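Local coordinates for protein putative arylalkylamine N-Acetyltransferase 7 (Aedes aegypti, PDB 4FD7) that probably transfers an acetyl group from acetyl-CoA to the amino group of an arylalkylamine, at residues R177-F188 / F229-D238. Residues are numbered along the deposited sequence; the frame is centred on the assembly and turned at random.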
loop_
_atom_site.group_PDB
_atom_site.type_symbol
_atom_site.label_atom_id
_atom_site.label_comp_id
_atom_site.label_asym_id
_atom_site.label_seq_id
_atom_site.Cartn_x
_atom_site.Cartn_y
_atom_site.Cartn_z
ATOM N N ARG A 177 -1.704 -14.793 -8.157
ATOM C CA ARG A 177 -1.889 -16.083 -8.799
ATOM C C ARG A 177 -0.658 -16.403 -9.620
ATOM O O ARG A 177 -0.221 -17.556 -9.688
ATOM C CB ARG A 177 -3.138 -16.078 -9.689
ATOM C CG ARG A 177 -4.446 -16.004 -8.914
ATOM C CD ARG A 177 -5.627 -16.527 -9.740
ATOM N NE ARG A 177 -6.903 -16.231 -9.095
ATOM C CZ ARG A 177 -7.967 -15.738 -9.717
ATOM N NH1 ARG A 177 -7.920 -15.486 -11.021
ATOM N NH2 ARG A 177 -9.086 -15.502 -9.038
ATOM N N ALA A 178 -0.104 -15.373 -10.247
ATOM C CA ALA A 178 1.043 -15.541 -11.127
ATOM C C ALA A 178 2.324 -15.929 -10.383
ATOM O O ALA A 178 3.083 -16.769 -10.854
ATOM C CB ALA A 178 1.265 -14.293 -11.973
ATOM N N VAL A 179 2.550 -15.329 -9.219
ATOM C CA VAL A 179 3.771 -15.595 -8.464
ATOM C C VAL A 179 3.605 -16.668 -7.391
ATOM O O VAL A 179 4.561 -16.996 -6.693
ATOM C CB VAL A 179 4.304 -14.321 -7.817
ATOM C CG1 VAL A 179 4.423 -13.229 -8.875
ATOM C CG2 VAL A 179 3.376 -13.899 -6.698
ATOM N N GLY A 180 2.396 -17.205 -7.264
ATOM C CA GLY A 180 2.127 -18.331 -6.383
ATOM C C GLY A 180 1.852 -17.987 -4.928
ATOM O O GLY A 180 2.096 -18.798 -4.035
ATOM N N LEU A 181 1.351 -16.785 -4.675
ATOM C CA LEU A 181 0.953 -16.420 -3.316
ATOM C C LEU A 181 -0.536 -16.644 -3.153
ATOM O O LEU A 181 -1.306 -16.408 -4.092
ATOM C CB LEU A 181 1.308 -14.957 -3.035
ATOM C CG LEU A 181 2.795 -14.587 -2.975
ATOM C CD1 LEU A 181 2.938 -13.076 -3.084
ATOM C CD2 LEU A 181 3.448 -15.079 -1.680
ATOM N N LYS A 182 -0.948 -17.076 -1.962
ATOM C CA LYS A 182 -2.364 -17.386 -1.720
ATOM C C LYS A 182 -3.131 -16.201 -1.149
ATOM O O LYS A 182 -4.359 -16.172 -1.179
ATOM C CB LYS A 182 -2.496 -18.553 -0.732
ATOM C CG LYS A 182 -1.717 -19.822 -1.106
ATOM C CD LYS A 182 -2.034 -20.919 -0.087
ATOM C CE LYS A 182 -1.288 -22.205 -0.400
ATOM N NZ LYS A 182 -1.746 -23.294 0.507
ATOM N N LEU A 183 -2.400 -15.227 -0.619
ATOM C CA LEU A 183 -3.005 -14.240 0.255
ATOM C C LEU A 183 -2.318 -12.908 0.141
ATOM O O LEU A 183 -1.091 -12.847 0.014
ATOM C CB LEU A 183 -2.855 -14.716 1.705
ATOM C CG LEU A 183 -3.520 -14.003 2.867
ATOM C CD1 LEU A 183 -5.041 -14.121 2.798
ATOM C CD2 LEU A 183 -3.017 -14.624 4.145
ATOM N N SER A 184 -3.109 -11.840 0.192
ATOM C CA SER A 184 -2.554 -10.509 0.444
ATOM C C SER A 184 -3.171 -9.998 1.737
ATOM O O SER A 184 -4.329 -10.279 2.017
ATOM C CB SER A 184 -2.877 -9.546 -0.703
ATOM O OG SER A 184 -2.273 -8.269 -0.467
ATOM N N ALA A 185 -2.401 -9.278 2.541
ATOM C CA ALA A 185 -2.957 -8.584 3.708
ATOM C C ALA A 185 -2.243 -7.263 3.861
ATOM O O ALA A 185 -1.095 -7.123 3.482
ATOM C CB ALA A 185 -2.813 -9.391 4.968
ATOM N N THR A 186 -2.931 -6.286 4.420
ATOM C CA THR A 186 -2.372 -4.945 4.457
ATOM C C THR A 186 -3.031 -4.170 5.579
ATOM O O THR A 186 -4.162 -4.481 5.970
ATOM C CB THR A 186 -2.538 -4.261 3.062
ATOM O OG1 THR A 186 -1.557 -4.796 2.163
ATOM C CG2 THR A 186 -2.371 -2.742 3.123
ATOM N N CYS A 187 -2.305 -3.216 6.151
ATOM C CA CYS A 187 -2.912 -2.279 7.087
ATOM C C CYS A 187 -3.460 -1.107 6.292
ATOM O O CYS A 187 -2.697 -0.345 5.708
ATOM C CB CYS A 187 -1.888 -1.771 8.109
ATOM S SG CYS A 187 -2.615 -0.559 9.235
ATOM N N PHE A 188 -4.786 -1.004 6.231
ATOM C CA PHE A 188 -5.461 0.119 5.602
ATOM C C PHE A 188 -5.795 1.148 6.675
ATOM O O PHE A 188 -6.470 0.856 7.671
ATOM C CB PHE A 188 -6.697 -0.354 4.852
ATOM C CG PHE A 188 -6.391 -1.331 3.752
ATOM C CD1 PHE A 188 -6.464 -2.709 3.969
ATOM C CD2 PHE A 188 -6.022 -0.876 2.502
ATOM C CE1 PHE A 188 -6.177 -3.599 2.943
ATOM C CE2 PHE A 188 -5.732 -1.769 1.470
ATOM C CZ PHE A 188 -5.814 -3.125 1.694
ATOM N N PHE A 229 -10.516 4.518 12.480
ATOM C CA PHE A 229 -10.032 3.151 12.638
ATOM C C PHE A 229 -8.808 2.844 11.770
ATOM O O PHE A 229 -8.661 3.368 10.663
ATOM C CB PHE A 229 -11.164 2.154 12.357
ATOM C CG PHE A 229 -12.108 1.975 13.511
ATOM C CD1 PHE A 229 -13.191 2.815 13.677
ATOM C CD2 PHE A 229 -11.893 0.974 14.445
ATOM C CE1 PHE A 229 -14.045 2.649 14.753
ATOM C CE2 PHE A 229 -12.750 0.802 15.518
ATOM C CZ PHE A 229 -13.832 1.641 15.666
ATOM N N CYS A 230 -7.921 2.012 12.312
ATOM C CA CYS A 230 -6.782 1.449 11.607
ATOM C C CYS A 230 -7.132 -0.024 11.463
ATOM O O CYS A 230 -7.393 -0.701 12.472
ATOM C CB CYS A 230 -5.526 1.610 12.463
ATOM S SG CYS A 230 -3.983 1.058 11.719
ATOM N N LYS A 231 -7.203 -0.515 10.228
ATOM C CA LYS A 231 -7.677 -1.886 10.035
ATOM C C LYS A 231 -6.698 -2.759 9.266
ATOM O O LYS A 231 -6.322 -2.418 8.154
ATOM C CB LYS A 231 -9.018 -1.887 9.297
ATOM C CG LYS A 231 -10.131 -1.126 9.985
ATOM C CD LYS A 231 -11.468 -1.375 9.301
ATOM C CE LYS A 231 -12.561 -0.469 9.847
ATOM N NZ LYS A 231 -13.881 -0.726 9.192
ATOM N N TYR A 232 -6.383 -3.934 9.807
ATOM C CA TYR A 232 -5.612 -4.918 9.063
ATOM C C TYR A 232 -6.649 -5.781 8.339
ATOM O O TYR A 232 -7.565 -6.317 8.962
ATOM C CB TYR A 232 -4.725 -5.761 9.975
ATOM C CG TYR A 232 -3.364 -6.039 9.378
ATOM C CD1 TYR A 232 -2.309 -5.158 9.569
ATOM C CD2 TYR A 232 -3.141 -7.173 8.609
ATOM C CE1 TYR A 232 -1.067 -5.405 9.021
ATOM C CE2 TYR A 232 -1.900 -7.427 8.056
ATOM C CZ TYR A 232 -0.868 -6.540 8.266
ATOM O OH TYR A 232 0.370 -6.788 7.717
ATOM N N MET A 233 -6.510 -5.893 7.024
ATOM C CA MET A 233 -7.487 -6.587 6.178
ATOM C C MET A 233 -6.789 -7.585 5.247
ATOM O O MET A 233 -5.646 -7.351 4.793
ATOM C CB MET A 233 -8.345 -5.590 5.393
ATOM C CG MET A 233 -8.995 -4.509 6.259
ATOM S SD MET A 233 -9.848 -3.294 5.228
ATOM C CE MET A 233 -11.223 -4.286 4.643
ATOM N N SER A 234 -7.469 -8.699 4.974
ATOM C CA SER A 234 -6.871 -9.784 4.182
ATOM C C SER A 234 -7.741 -10.304 3.034
ATOM O O SER A 234 -8.966 -10.296 3.102
ATOM C CB SER A 234 -6.422 -10.944 5.097
ATOM O OG SER A 234 -7.483 -11.454 5.882
ATOM N N LEU A 235 -7.085 -10.778 1.982
ATOM C CA LEU A 235 -7.770 -11.255 0.784
ATOM C C LEU A 235 -7.144 -12.548 0.301
ATOM O O LEU A 235 -5.971 -12.565 -0.081
ATOM C CB LEU A 235 -7.670 -10.204 -0.323
ATOM C CG LEU A 235 -8.277 -10.528 -1.689
ATOM C CD1 LEU A 235 -9.802 -10.561 -1.609
ATOM C CD2 LEU A 235 -7.793 -9.508 -2.716
ATOM N N ARG A 236 -7.927 -13.626 0.316
ATOM C CA ARG A 236 -7.497 -14.878 -0.299
ATOM C C ARG A 236 -7.754 -14.840 -1.789
ATOM O O ARG A 236 -8.861 -14.529 -2.243
ATOM C CB ARG A 236 -8.219 -16.081 0.305
ATOM C CG ARG A 236 -7.657 -16.523 1.638
ATOM C CD ARG A 236 -8.121 -17.933 1.981
ATOM N NE ARG A 236 -7.450 -18.980 1.209
ATOM C CZ ARG A 236 -7.601 -20.274 1.464
ATOM N NH1 ARG A 236 -8.398 -20.653 2.456
ATOM N NH2 ARG A 236 -6.968 -21.184 0.745
ATOM N N VAL A 237 -6.717 -15.143 -2.557
ATOM C CA VAL A 237 -6.824 -15.095 -3.994
ATOM C C VAL A 237 -6.956 -16.529 -4.471
ATOM O O VAL A 237 -7.120 -17.433 -3.651
ATOM C CB VAL A 237 -5.624 -14.385 -4.622
ATOM C CG1 VAL A 237 -5.410 -13.038 -3.919
ATOM C CG2 VAL A 237 -4.370 -15.241 -4.515
ATOM N N ASP A 238 -6.930 -16.749 -5.761
ATOM C CA ASP A 238 -7.030 -18.107 -6.266
ATOM C C ASP A 238 -8.301 -18.785 -5.765
ATOM O O ASP A 238 -9.381 -18.199 -5.801
ATOM C CB ASP A 238 -5.774 -18.891 -5.868
ATOM C CG ASP A 238 -5.971 -19.676 -4.628
ATOM O OD1 ASP A 238 -6.792 -20.595 -4.694
ATOM O OD2 ASP A 238 -5.328 -19.385 -3.612
#
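An antiparallel strand pair in the C-terminal half of the GNAT fold joins 183-188 to the C-terminal strand 229-236. Strand 229-236 runs between 183-188 and 203-209, and L183 and A185 also bond through their backbones to L148 of strand 146-155. Six backbone hydrogen bonds link S184 with L235, T186 with M233 and F188 with K231. A seventh, V237 N to K182 O (2.9 Å), carries the ladder past the end of the strand.

One face of the pair carries L183, A185, C187, Y232, S234 and R236, and helices 120-136 and 138-142 pack against it. The Y232 ring lies across the neighbouring strand: T186 O and C187 N sit over one of its faces. The CE2 atom of Y232 meets A185 CB at 3.8 Å, and its CD1 atom meets C187 CB at 3.7 Å. The Y232 hydroxyl is hydrogen-bonded to Y147. With chi1 at -173°, L183 swings CG to the side away from its own backbone N; CD1 comes 3.4 Å from L235 O and also meets R236 CG. S234 OG is held by D205 and Y142.

On the opposite face, F188 and M233 form a Met-aromatic contact. Their side chains cross at about a right angle, and M233 SD stands oblique to the ring, 3.7 Å from F188 CD1. T186 CG2 lies over the centre of one face of the same ring. F202 also meets F188, edge to face. S184 OG is hydrogen-bonded to L148 O, and both S184 OG and T186 OG1 to R172 NH1.

Near the end of the ladder, C187 SG and C230 SG are 3.3 Å apart, too far for a disulfide.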